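Local coordinates for protein transketolase (PDB 3L84) that belongs to the transketolase family of thiamine diphosphate-dependent enzymes and is assembled from two copies of a chain with three alpha/beta domains, at residues Cys164-Leu169 with Gly388-Ala393; Gly158-Ala163 with Lys199-Ala204; Pro508-Val513 with Gln573-Lys578. All coordinates share one frame; numbering follows the deposited sequence.

Overall arrangement
Contacts 1 and 2 are neighbours on one helix, 158-169, their centres about 10 Å apart. Contact 2 ties the first half of that helix to helix 198-204 within the thiamine diphosphate binding domain; contact 1 joins its second half to the start of helix 391-404 in the pyrimidine binding domain. They also meet directly: Ala393 N lies 2.9 Å from Glu162 OE1, probably hydrogen-bonded. Both border the second subunit, at the interface where transketolases generally hold their cofactor. Contact 3, where a loop meets a helix of the C-terminal domain, lies across the chain's centre, about 44 Å from contact 1 and 52 Å from contact 2, centre to centre.

Contact 1 of 3, residues Cys164-Leu169 with Gly388-Ala393; sequences CSLAGL and GIREHA
Ser165 is the first residue of this helix segment to meet Arg390, and it does so with its hydroxyl. Turned away from the backbone N (chi1 -167°), OG accepts a hydrogen bond from Arg390 NH2 at 2.9 Å. The bond is bent, 138° at the hydrogen, and OG is tilted 28° out of the guanidinium plane. Ser165 CB packs beside the same nitrogen, 3.6 Å from Arg390 NH2. The same hydroxyl is hydrogen-bonded to Glu196 of the second subunit, placing the serine between an arginine of its own chain and a carboxylate of the other.

Leu166 follows and covers one face of the same guanidinium. Its CG stands 4.0 Å from Arg390 CZ, while the CD2 branch comes to 3.6 Å from Arg390 NH1. The other branch reaches back along the arginine, with Leu166 CD1 4.0 Å from Arg390 CD. The arginine arrives as an extended chain from CG to NE, which carries its flat head from the N-cap position of helix 391-404 across to helix 158-169. There NH1 is hydrogen-bonded to Phe387 O and to Ala193 O of the second subunit, and Phe194 of that subunit packs against the side chain.

The contact therefore joins the thiamine diphosphate and pyrimidine binding domains of one chain right at the subunit boundary. Its chemistry implies a buried positive group whose NH2 meets a hydroxyl and whose NH1 meets two carbonyls while a leucine lies over its face; the nearby carboxylate of Glu196 may partly balance the charge.

Contact 2 of 3, residues Gly158-Ala163 with Lys199-Ala204; sequences GISYEA and KMRFEA
Tyr161 and Arg201 form a cation-pi stack between two helices of the thiamine diphosphate binding domain, 158-169 and 198-204. The side chains run at about a right angle to each other, yet their flat ends lie almost parallel, the guanidinium and ring planes 11° apart with centres 3.5 Å from each other. The guanidinium rests over one face of the phenol ring, and its NH2 stands above the middle of the ring. An extended Arg201 chain, with CG opposite the backbone N (chi1 159°), spans the space between the helices.

Neighbours fix how the stacked groups are turned. Glu196 of the same chain serves both partners: one carboxylate oxygen forms a salt bridge with Arg201 NH1 and the other a hydrogen bond with Tyr161 OH. Arg201 NH1 is also bonded to Leu155 O. On the dimer side, the ring meets Tyr161 of the second subunit.

Ser160, one residue earlier on the helix, reaches the edge of the guanidinium rather than its face. Its hydroxyl is held mainly by Glu157 O, and the bond it receives from Arg201 is weak: NH2 lies 3.1 Å from Ser160 OG, with only 125° at the hydrogen.

Contact 3 of 3, residues Pro508-Val513 with Gln573-Lys578; sequences PVFGDV and QERLLK
Phe510 contributes the most buried surface here, and Arg575 and Leu576 share its ring between them, one over a face and one at the edge. The Arg575 guanidinium lies flat on the ring, with planes 14° apart and centres separated by 3.8 Å, a stacked cation-pi arrangement. It is displaced toward the rim, so that NH1 comes 3.3 Å from Phe510 CD1. Behind the charged head, the aliphatic part of the arginine covers more of the same face: Arg575 CD is 3.9 Å from the ring centroid in a CH-pi contact. Phe510 turns its ring out toward the helix by setting CG opposite the backbone N (chi1 173°), and Arg575, extended from CG to NE, runs obliquely across it.

Leu576 approaches differently. Its CD1 methyl lies in the plane of the phenyl ring, 3.8 Å from Phe510 CD2, while the leucine side chain also packs on Leu519 and Val557 in the sheet of the C-terminal domain. Tyr572, a turn earlier on helix 570-576, brings a further ring to Phe510.

The loop that carries Phe510 is itself tied to the sheet: Val509 and Phe510 both pair with Leu519 of strand 518-521 in a classic beta bulge. Thus the loop, the edge strand and the end of the helix come together around one phenyl ring.

Arg575 NH2 makes a salt bridge with Glu522. The chemistry implies a divided role for the arginine, in which one face of its guanidinium stacks on the phenyl ring while NH2 pairs with the Glu522 carboxylate, which would probably restrain its rotation.

Contact 1 of 3, residues Cys164-Leu169 with Gly388-Ala393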
ATOM      1  N   CYS A 164     -11.982   9.895  -6.486  1.00  7.21           N
ATOM      2  CA  CYS A 164     -12.697  10.843  -7.331  1.00  7.98           C
ATOM      3  C   CYS A 164     -13.426  10.118  -8.479  1.00  7.68           C
ATOM      4  O   CYS A 164     -14.477  10.572  -8.932  1.00  7.48           O
ATOM      5  CB  CYS A 164     -11.761  11.901  -7.844  1.00  7.99           C
ATOM      6  SG  CYS A 164     -11.229  13.049  -6.517  1.00 10.39           S
ATOM      7  N   SER A 165     -12.903   8.980  -8.916  1.00  7.49           N
ATOM      8  CA  SER A 165     -13.604   8.144  -9.870  1.00  7.75           C
ATOM      9  C   SER A 165     -14.969   7.774  -9.303  1.00  8.04           C
ATOM     10  O   SER A 165     -15.997   7.949  -9.957  1.00  8.30           O
ATOM     11  CB  SER A 165     -12.787   6.882 -10.169  1.00  7.99           C
ATOM     12  OG  SER A 165     -13.317   6.207 -11.323  1.00  8.18           O
ATOM     13  N   LEU A 166     -14.997   7.274  -8.068  1.00  7.73           N
ATOM     14  CA  LEU A 166     -16.247   6.937  -7.427  1.00  8.40           C
ATOM     15  C   LEU A 166     -17.154   8.166  -7.187  1.00  7.61           C
ATOM     16  O   LEU A 166     -18.389   8.056  -7.270  1.00  8.44           O
ATOM     17  CB  LEU A 166     -15.978   6.226  -6.079  1.00  8.87           C
ATOM     18  CG  LEU A 166     -15.609   4.749  -6.174  1.00  8.08           C
ATOM     19  CD1 LEU A 166     -15.039   4.254  -4.881  1.00  9.02           C
ATOM     20  CD2 LEU A 166     -16.853   3.940  -6.523  1.00 10.32           C
ATOM     21  N   ALA A 167     -16.562   9.329  -6.888  1.00  7.44           N
ATOM     22  CA  ALA A 167     -17.377  10.516  -6.656  1.00  6.99           C
ATOM     23  C   ALA A 167     -18.156  10.883  -7.896  1.00  7.89           C
ATOM     24  O   ALA A 167     -19.312  11.292  -7.792  1.00  8.24           O
ATOM     25  CB  ALA A 167     -16.502  11.702  -6.221  1.00  8.43           C
ATOM     26  N   GLY A 168     -17.531  10.779  -9.063  1.00  7.77           N
ATOM     27  CA  GLY A 168     -18.232  11.118 -10.302  1.00  7.60           C
ATOM     28  C   GLY A 168     -19.310  10.094 -10.608  1.00  8.13           C
ATOM     29  O   GLY A 168     -20.428  10.444 -10.978  1.00  8.75           O
ATOM     30  N   LEU A 169     -19.002   8.814 -10.431  1.00  9.13           N
ATOM     31  CA  LEU A 169     -19.967   7.739 -10.671  1.00  9.02           C
ATOM     32  C   LEU A 169     -21.226   7.904  -9.826  1.00  9.80           C
ATOM     33  O   LEU A 169     -22.353   7.744 -10.310  1.00 10.54           O
ATOM     34  CB  LEU A 169     -19.338   6.372 -10.364  1.00  9.43           C
ATOM     35  CG  LEU A 169     -20.264   5.160 -10.523  1.00  8.84           C
ATOM     36  CD1 LEU A 169     -20.712   4.938 -12.013  1.00 12.87           C
ATOM     37  CD2 LEU A 169     -19.537   3.950 -10.004  1.00 12.14           C
ATOM     38  N   GLY A 388     -15.242  -1.260  -6.795  1.00  6.65           N
ATOM     39  CA  GLY A 388     -14.369  -1.447  -7.917  1.00  6.13           C
ATOM     40  C   GLY A 388     -12.991  -1.925  -7.467  1.00  5.74           C
ATOM     41  O   GLY A 388     -12.787  -2.309  -6.326  1.00  6.94           O
ATOM     42  N   ILE A 389     -12.012  -1.858  -8.375  1.00  6.24           N
ATOM     43  CA  ILE A 389     -10.667  -2.375  -8.119  1.00  6.86           C
ATOM     44  C   ILE A 389      -9.864  -1.230  -7.503  1.00  6.77           C
ATOM     45  O   ILE A 389      -8.947  -0.666  -8.110  1.00  7.43           O
ATOM     46  CB  ILE A 389     -10.012  -3.025  -9.329  1.00  7.10           C
ATOM     47  CG1 ILE A 389     -10.945  -4.068 -10.000  1.00  8.34           C
ATOM     48  CG2 ILE A 389      -8.726  -3.735  -8.896  1.00  8.52           C
ATOM     49  CD1 ILE A 389     -12.013  -3.517 -10.988  1.00  9.94           C
ATOM     50  N   ARG A 390     -10.253  -0.888  -6.263  1.00  6.19           N
ATOM     51  CA  ARG A 390      -9.807   0.321  -5.593  1.00  6.06           C
ATOM     52  C   ARG A 390      -9.647   0.064  -4.106  1.00  5.64           C
ATOM     53  O   ARG A 390     -10.341   0.623  -3.257  1.00  6.80           O
ATOM     54  CB  ARG A 390     -10.827   1.466  -5.796  1.00  6.26           C
ATOM     55  CG  ARG A 390     -11.113   1.861  -7.229  1.00  6.14           C
ATOM     56  CD  ARG A 390     -12.099   3.005  -7.244  1.00  5.94           C
ATOM     57  NE  ARG A 390     -12.538   3.399  -8.577  1.00  6.63           N
ATOM     58  CZ  ARG A 390     -13.658   3.002  -9.160  1.00  6.68           C
ATOM     59  NH1 ARG A 390     -14.509   2.178  -8.586  1.00  7.15           N
ATOM     60  NH2 ARG A 390     -13.951   3.496 -10.357  1.00  7.24           N
ATOM     61  N   GLU A 391      -8.769  -0.836  -3.759  1.00  6.33           N
ATOM     62  CA  GLU A 391      -8.655  -1.247  -2.365  1.00  6.25           C
ATOM     63  C   GLU A 391      -8.360  -0.074  -1.451  1.00  6.07           C
ATOM     64  O   GLU A 391      -8.925   0.042  -0.363  1.00  6.18           O
ATOM     65  CB  GLU A 391      -7.584  -2.330  -2.158  1.00  7.83           C
ATOM     66  CG  GLU A 391      -7.833  -3.650  -2.836  1.00  8.23           C
ATOM     67  CD  GLU A 391      -7.333  -3.695  -4.264  1.00  9.27           C
ATOM     68  OE1 GLU A 391      -6.761  -2.691  -4.781  1.00 10.11           O
ATOM     69  OE2 GLU A 391      -7.493  -4.771  -4.891  1.00 11.12           O
ATOM     70  N   HIS A 392      -7.429   0.763  -1.869  1.00  6.41           N
ATOM     71  CA  HIS A 392      -6.958   1.833  -0.985  1.00  6.01           C
ATOM     72  C   HIS A 392      -8.055   2.856  -0.742  1.00  6.03           C
ATOM     73  O   HIS A 392      -8.361   3.194   0.405  1.00  6.28           O
ATOM     74  CB  HIS A 392      -5.710   2.442  -1.566  1.00  6.37           C
ATOM     75  CG  HIS A 392      -4.842   3.220  -0.652  1.00  7.98           C
ATOM     76  ND1 HIS A 392      -4.958   3.331   0.714  1.00 10.93           N
ATOM     77  CD2 HIS A 392      -3.725   3.903  -1.005  1.00  7.43           C
ATOM     78  CE1 HIS A 392      -3.936   4.076   1.162  1.00 10.32           C
ATOM     79  NE2 HIS A 392      -3.210   4.447   0.139  1.00 14.00           N
ATOM     80  N   ALA A 393      -8.668   3.365  -1.805  1.00  6.29           N
ATOM     81  CA  ALA A 393      -9.782   4.300  -1.646  1.00  5.92           C
ATOM     82  C   ALA A 393     -10.922   3.642  -0.872  1.00  5.72           C
ATOM     83  O   ALA A 393     -11.578   4.317  -0.087  1.00  5.83           O
ATOM     84  CB  ALA A 393     -10.252   4.820  -3.008  1.00  6.43           C
TER

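Contact 2 of 3, residues Gly158-Ala163 with Lys199-Ala204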
ATOM      1  N   GLY A 158      -2.233   8.041  -6.144  1.00  7.34           N
ATOM      2  CA  GLY A 158      -3.243   7.185  -6.791  1.00  7.27           C
ATOM      3  C   GLY A 158      -4.589   7.153  -6.091  1.00  8.25           C
ATOM      4  O   GLY A 158      -5.639   7.105  -6.745  1.00  7.68           O
ATOM      5  N   ILE A 159      -4.577   7.201  -4.759  1.00  7.39           N
ATOM      6  CA  ILE A 159      -5.833   7.103  -3.995  1.00  7.68           C
ATOM      7  C   ILE A 159      -6.788   8.257  -4.352  1.00  7.69           C
ATOM      8  O   ILE A 159      -8.012   8.091  -4.296  1.00  7.52           O
ATOM      9  CB  ILE A 159      -5.564   7.030  -2.517  1.00  7.69           C
ATOM     10  CG1 ILE A 159      -6.770   6.519  -1.757  1.00  7.58           C
ATOM     11  CG2 ILE A 159      -5.020   8.366  -1.971  1.00  8.51           C
ATOM     12  CD1 ILE A 159      -6.555   6.418  -0.225  1.00  9.27           C
ATOM     13  N   SER A 160      -6.252   9.427  -4.716  1.00  6.94           N
ATOM     14  CA  SER A 160      -7.115  10.538  -5.065  1.00  6.91           C
ATOM     15  C   SER A 160      -7.902  10.251  -6.356  1.00  7.77           C
ATOM     16  O   SER A 160      -9.102  10.506  -6.428  1.00  7.70           O
ATOM     17  CB  SER A 160      -6.308  11.842  -5.204  1.00  7.49           C
ATOM     18  OG  SER A 160      -5.461  11.878  -6.360  1.00  9.48           O
ATOM     19  N   TYR A 161      -7.226   9.673  -7.353  1.00  7.12           N
ATOM     20  CA  TYR A 161      -7.865   9.347  -8.609  1.00  7.53           C
ATOM     21  C   TYR A 161      -8.947   8.275  -8.390  1.00  6.80           C
ATOM     22  O   TYR A 161     -10.044   8.330  -8.942  1.00  7.35           O
ATOM     23  CB  TYR A 161      -6.864   8.808  -9.632  1.00  6.72           C
ATOM     24  CG  TYR A 161      -5.739   9.710 -10.040  1.00  6.90           C
ATOM     25  CD1 TYR A 161      -5.798  10.415 -11.229  1.00  7.40           C
ATOM     26  CD2 TYR A 161      -4.555   9.766  -9.319  1.00  6.86           C
ATOM     27  CE1 TYR A 161      -4.712  11.177 -11.663  1.00  7.06           C
ATOM     28  CE2 TYR A 161      -3.479  10.528  -9.721  1.00  6.78           C
ATOM     29  CZ  TYR A 161      -3.551  11.211 -10.919  1.00  7.24           C
ATOM     30  OH  TYR A 161      -2.436  11.936 -11.322  1.00  8.28           O
ATOM     31  N   GLU A 162      -8.620   7.302  -7.534  1.00  6.83           N
ATOM     32  CA  GLU A 162      -9.579   6.226  -7.252  1.00  7.02           C
ATOM     33  C   GLU A 162     -10.811   6.777  -6.619  1.00  6.80           C
ATOM     34  O   GLU A 162     -11.932   6.440  -7.014  1.00  7.62           O
ATOM     35  CB  GLU A 162      -8.953   5.242  -6.252  1.00  7.00           C
ATOM     36  CG  GLU A 162      -7.795   4.328  -6.740  1.00  7.18           C
ATOM     37  CD  GLU A 162      -7.267   3.398  -5.669  1.00  8.25           C
ATOM     38  OE1 GLU A 162      -7.863   3.270  -4.585  1.00  7.97           O
ATOM     39  OE2 GLU A 162      -6.206   2.769  -5.885  1.00  9.23           O
ATOM     40  N   ALA A 163     -10.650   7.594  -5.587  1.00  7.07           N
ATOM     41  CA  ALA A 163     -11.822   8.107  -4.882  1.00  7.21           C
ATOM     42  C   ALA A 163     -12.660   9.052  -5.731  1.00  7.69           C
ATOM     43  O   ALA A 163     -13.890   9.018  -5.706  1.00  7.75           O
ATOM     44  CB  ALA A 163     -11.385   8.819  -3.593  1.00  8.11           C
ATOM     45  N   LYS A 199      -8.158  20.200 -15.131  1.00  9.55           N
ATOM     46  CA  LYS A 199      -9.559  20.383 -15.477  1.00  9.98           C
ATOM     47  C   LYS A 199     -10.088  19.190 -16.287  1.00  9.67           C
ATOM     48  O   LYS A 199     -11.129  18.622 -15.969  1.00  9.83           O
ATOM     49  CB  LYS A 199      -9.730  21.694 -16.229  1.00 11.21           C
ATOM     50  CG  LYS A 199     -11.137  22.000 -16.707  1.00 14.15           C
ATOM     51  CD  LYS A 199     -11.213  23.464 -17.182  1.00 17.52           C
ATOM     52  CE  LYS A 199     -12.632  23.904 -17.396  1.00 20.82           C
ATOM     53  NZ  LYS A 199     -13.189  23.335 -18.631  1.00 22.61           N
HETATM   54  N   MSE A 200      -9.341  18.787 -17.314  1.00  9.06           N
HETATM   55  CA  MSE A 200      -9.752  17.650 -18.113  1.00  9.76           C
HETATM   56  C   MSE A 200      -9.813  16.333 -17.349  1.00  7.97           C
HETATM   57  O   MSE A 200     -10.740  15.519 -17.545  1.00  8.45           O
HETATM   58  CB  MSE A 200      -8.826  17.493 -19.319  1.00  9.97           C
HETATM   59  CG  MSE A 200      -9.301  16.522 -20.362  1.00 13.22           C
HETATM   60 SE   MSE A 200      -8.198  16.449 -21.930  0.60 18.21          SE
HETATM   61  CE  MSE A 200      -7.429  18.090 -21.977  1.00  7.90           C
ATOM     62  N   ARG A 201      -8.838  16.113 -16.461  1.00  8.12           N
ATOM     63  CA  ARG A 201      -8.813  14.933 -15.625  1.00  7.99           C
ATOM     64  C   ARG A 201     -10.088  14.824 -14.822  1.00  7.79           C
ATOM     65  O   ARG A 201     -10.714  13.758 -14.777  1.00  8.43           O
ATOM     66  CB  ARG A 201      -7.619  15.036 -14.681  1.00  8.49           C
ATOM     67  CG  ARG A 201      -7.669  14.181 -13.428  1.00  8.27           C
ATOM     68  CD  ARG A 201      -6.555  14.550 -12.493  1.00  8.49           C
ATOM     69  NE  ARG A 201      -6.715  13.892 -11.209  1.00  8.07           N
ATOM     70  CZ  ARG A 201      -5.763  13.802 -10.290  1.00  7.65           C
ATOM     71  NH1 ARG A 201      -4.531  14.275 -10.524  1.00  7.62           N
ATOM     72  NH2 ARG A 201      -6.035  13.252  -9.103  1.00  8.10           N
ATOM     73  N   PHE A 202     -10.467  15.925 -14.169  1.00  7.96           N
ATOM     74  CA  PHE A 202     -11.648  15.871 -13.307  1.00  8.30           C
ATOM     75  C   PHE A 202     -12.964  15.872 -14.079  1.00  8.64           C
ATOM     76  O   PHE A 202     -13.933  15.234 -13.666  1.00  8.13           O
ATOM     77  CB  PHE A 202     -11.605  16.992 -12.271  1.00  8.03           C
ATOM     78  CG  PHE A 202     -10.747  16.653 -11.068  1.00  7.55           C
ATOM     79  CD1 PHE A 202      -9.383  16.816 -11.108  1.00  8.54           C
ATOM     80  CD2 PHE A 202     -11.324  16.202  -9.908  1.00  8.60           C
ATOM     81  CE1 PHE A 202      -8.593  16.493 -10.013  1.00  8.59           C
ATOM     82  CE2 PHE A 202     -10.552  15.882  -8.817  1.00  9.83           C
ATOM     83  CZ  PHE A 202      -9.168  16.037  -8.881  1.00  8.88           C
ATOM     84  N   GLU A 203     -12.992  16.556 -15.228  1.00  8.42           N
ATOM     85  CA  GLU A 203     -14.159  16.444 -16.088  1.00  8.85           C
ATOM     86  C   GLU A 203     -14.346  15.016 -16.607  1.00  8.32           C
ATOM     87  O   GLU A 203     -15.470  14.527 -16.718  1.00  9.12           O
ATOM     88  CB  GLU A 203     -14.078  17.456 -17.245  1.00  9.14           C
ATOM     89  CG  GLU A 203     -14.278  18.903 -16.734  1.00 10.79           C
ATOM     90  CD  GLU A 203     -14.175  19.988 -17.801  1.00 13.65           C
ATOM     91  OE1 GLU A 203     -14.550  21.154 -17.486  1.00 16.19           O
ATOM     92  OE2 GLU A 203     -13.720  19.728 -18.937  1.00 16.71           O
ATOM     93  N   ALA A 204     -13.245  14.293 -16.831  1.00  7.83           N
ATOM     94  CA  ALA A 204     -13.317  12.886 -17.265  1.00  8.29           C
ATOM     95  C   ALA A 204     -13.944  12.002 -16.188  1.00  9.02           C
ATOM     96  O   ALA A 204     -14.535  10.962 -16.491  1.00  9.89           O
ATOM     97  CB  ALA A 204     -11.931  12.360 -17.624  1.00  9.41           C
TER

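Contact 3 of 3, residues Pro508-Val513 with Gln573-Lys578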
ATOM      1  N   PRO A 508     -14.120 -25.775  23.508  1.00 12.68           N
ATOM      2  CA  PRO A 508     -12.976 -25.435  24.348  1.00 12.38           C
ATOM      3  C   PRO A 508     -12.920 -26.278  25.634  1.00 11.82           C
ATOM      4  O   PRO A 508     -13.962 -26.584  26.242  1.00 11.54           O
ATOM      5  CB  PRO A 508     -13.223 -23.968  24.694  1.00 13.02           C
ATOM      6  CG  PRO A 508     -14.107 -23.473  23.609  1.00 14.16           C
ATOM      7  CD  PRO A 508     -14.976 -24.599  23.249  1.00 14.24           C
ATOM      8  N   VAL A 509     -11.719 -26.671  26.043  1.00 11.36           N
ATOM      9  CA  VAL A 509     -11.414 -27.318  27.321  0.50 11.55           C
ATOM     10  C   VAL A 509     -11.183 -26.299  28.444  1.00 11.63           C
ATOM     11  O   VAL A 509     -11.576 -26.488  29.586  1.00 12.78           O
ATOM     12  CB  VAL A 509     -10.139 -28.196  27.174  0.50 12.10           C
ATOM     13  CG1 VAL A 509      -9.681 -28.739  28.511  0.50 12.94           C
ATOM     14  CG2 VAL A 509     -10.384 -29.318  26.162  0.50 12.16           C
ATOM     15  N   PHE A 510     -10.485 -25.222  28.128  1.00 10.19           N
ATOM     16  CA  PHE A 510     -10.167 -24.193  29.110  1.00 10.11           C
ATOM     17  C   PHE A 510      -9.914 -22.906  28.328  1.00  9.71           C
ATOM     18  O   PHE A 510      -9.204 -22.914  27.335  1.00  9.89           O
ATOM     19  CB  PHE A 510      -8.948 -24.566  29.978  1.00 11.07           C
ATOM     20  CG  PHE A 510      -8.517 -23.447  30.868  1.00 11.52           C
ATOM     21  CD1 PHE A 510      -9.245 -23.130  31.995  1.00 14.98           C
ATOM     22  CD2 PHE A 510      -7.445 -22.663  30.536  1.00 14.15           C
ATOM     23  CE1 PHE A 510      -8.872 -22.052  32.799  1.00 17.60           C
ATOM     24  CE2 PHE A 510      -7.059 -21.614  31.344  1.00 16.28           C
ATOM     25  CZ  PHE A 510      -7.771 -21.309  32.449  1.00 16.43           C
ATOM     26  N   GLY A 511     -10.516 -21.809  28.777  1.00  9.58           N
ATOM     27  CA  GLY A 511     -10.470 -20.547  28.076  1.00  9.24           C
ATOM     28  C   GLY A 511     -11.358 -20.493  26.853  1.00  9.32           C
ATOM     29  O   GLY A 511     -12.078 -21.466  26.546  1.00  9.78           O
ATOM     30  N   ASP A 512     -11.368 -19.371  26.138  1.00  8.92           N
ATOM     31  CA  ASP A 512     -12.171 -19.285  24.933  1.00  9.37           C
ATOM     32  C   ASP A 512     -11.547 -18.235  24.004  1.00  8.33           C
ATOM     33  O   ASP A 512     -10.504 -17.648  24.299  1.00  8.59           O
ATOM     34  CB  ASP A 512     -13.662 -18.983  25.267  1.00  9.69           C
ATOM     35  CG  ASP A 512     -14.638 -19.624  24.277  1.00 10.12           C
ATOM     36  OD1 ASP A 512     -14.308 -19.849  23.117  1.00 12.71           O
ATOM     37  OD2 ASP A 512     -15.771 -19.932  24.747  1.00 16.39           O
ATOM     38  N   VAL A 513     -12.235 -17.934  22.921  1.00  9.15           N
ATOM     39  CA  VAL A 513     -11.765 -16.985  21.927  1.00  9.43           C
ATOM     40  C   VAL A 513     -11.511 -15.619  22.547  1.00  9.03           C
ATOM     41  O   VAL A 513     -10.545 -14.949  22.157  1.00  8.97           O
ATOM     42  CB  VAL A 513     -12.775 -16.909  20.758  1.00  9.67           C
ATOM     43  CG1 VAL A 513     -12.395 -15.826  19.740  1.00  9.76           C
ATOM     44  CG2 VAL A 513     -12.885 -18.280  20.026  1.00  9.96           C
ATOM     45  N   GLN A 573      -1.591 -17.774  30.675  1.00  9.36           N
ATOM     46  CA  GLN A 573      -0.632 -18.164  29.640  1.00 10.34           C
ATOM     47  C   GLN A 573       0.114 -19.426  30.058  1.00 11.76           C
ATOM     48  O   GLN A 573       0.332 -20.308  29.230  1.00 12.69           O
ATOM     49  CB  GLN A 573       0.370 -17.032  29.353  1.00 10.86           C
ATOM     50  CG  GLN A 573      -0.292 -15.754  28.758  1.00 12.32           C
ATOM     51  CD  GLN A 573       0.662 -14.627  28.473  1.00 14.10           C
ATOM     52  OE1 GLN A 573       1.743 -14.590  29.012  1.00 17.37           O
ATOM     53  NE2 GLN A 573       0.256 -13.676  27.624  1.00 13.30           N
ATOM     54  N   GLU A 574       0.481 -19.503  31.330  1.00 11.43           N
ATOM     55  CA  GLU A 574       1.246 -20.639  31.837  1.00 11.74           C
ATOM     56  C   GLU A 574       0.444 -21.926  31.859  1.00 11.85           C
ATOM     57  O   GLU A 574       1.022 -23.023  31.725  1.00 12.07           O
ATOM     58  CB  GLU A 574       1.793 -20.343  33.243  1.00 13.17           C
ATOM     59  CG  GLU A 574       2.898 -19.338  33.203  1.00 16.03           C
ATOM     60  CD  GLU A 574       3.485 -19.007  34.557  1.00 21.53           C
ATOM     61  OE1 GLU A 574       2.913 -19.422  35.594  1.00 23.30           O
ATOM     62  OE2 GLU A 574       4.522 -18.307  34.566  1.00 23.19           O
ATOM     63  N   ARG A 575      -0.863 -21.837  32.061  1.00 10.75           N
ATOM     64  CA  ARG A 575      -1.689 -23.021  31.954  1.00 11.06           C
ATOM     65  C   ARG A 575      -1.696 -23.553  30.525  1.00 11.20           C
ATOM     66  O   ARG A 575      -1.626 -24.759  30.310  1.00 12.35           O
ATOM     67  CB  ARG A 575      -3.105 -22.766  32.411  1.00 11.85           C
ATOM     68  CG  ARG A 575      -3.937 -24.020  32.293  1.00 14.40           C
ATOM     69  CD  ARG A 575      -5.049 -24.114  33.284  1.00 17.07           C
ATOM     70  NE  ARG A 575      -5.873 -25.263  32.949  1.00 16.82           N
ATOM     71  CZ  ARG A 575      -7.054 -25.502  33.488  1.00 16.58           C
ATOM     72  NH1 ARG A 575      -7.537 -24.683  34.417  1.00 18.80           N
ATOM     73  NH2 ARG A 575      -7.758 -26.551  33.075  1.00 17.15           N
ATOM     74  N   LEU A 576      -1.804 -22.657  29.542  1.00  9.96           N
ATOM     75  CA  LEU A 576      -1.819 -23.091  28.149  1.00 11.07           C
ATOM     76  C   LEU A 576      -0.494 -23.666  27.669  1.00 10.14           C
ATOM     77  O   LEU A 576      -0.467 -24.702  26.973  1.00 12.09           O
ATOM     78  CB  LEU A 576      -2.189 -21.941  27.218  1.00 10.14           C
ATOM     79  CG  LEU A 576      -3.689 -21.742  26.974  1.00  9.81           C
ATOM     80  CD1 LEU A 576      -4.526 -21.636  28.261  1.00  9.99           C
ATOM     81  CD2 LEU A 576      -3.894 -20.528  26.079  1.00 10.08           C
ATOM     82  N   LEU A 577       0.594 -22.975  28.000  1.00  9.96           N
ATOM     83  CA  LEU A 577       1.876 -23.172  27.350  1.00 10.76           C
ATOM     84  C   LEU A 577       2.770 -24.097  28.165  1.00 12.00           C
ATOM     85  O   LEU A 577       3.662 -23.654  28.913  1.00 14.83           O
ATOM     86  CB  LEU A 577       2.545 -21.812  27.078  1.00 11.24           C
ATOM     87  CG  LEU A 577       1.704 -20.815  26.231  1.00 11.36           C
ATOM     88  CD1 LEU A 577       2.400 -19.444  26.164  1.00 13.72           C
ATOM     89  CD2 LEU A 577       1.407 -21.368  24.840  1.00 12.92           C
ATOM     90  N   LYS A 578       2.560 -25.381  27.962  1.00 10.29           N
ATOM     91  CA  LYS A 578       3.262 -26.404  28.724  1.00  9.41           C
ATOM     92  C   LYS A 578       4.347 -27.096  27.908  1.00  8.96           C
ATOM     93  O   LYS A 578       4.193 -27.312  26.704  1.00 10.59           O
ATOM     94  CB  LYS A 578       2.269 -27.466  29.172  1.00  9.25           C
ATOM     95  CG  LYS A 578       1.238 -26.981  30.163  1.00 11.10           C
ATOM     96  CD  LYS A 578       1.848 -26.530  31.448  1.00 12.20           C
ATOM     97  CE  LYS A 578       0.779 -26.277  32.505  1.00 14.29           C
ATOM     98  NZ  LYS A 578       1.417 -25.735  33.689  1.00 18.06           N
TER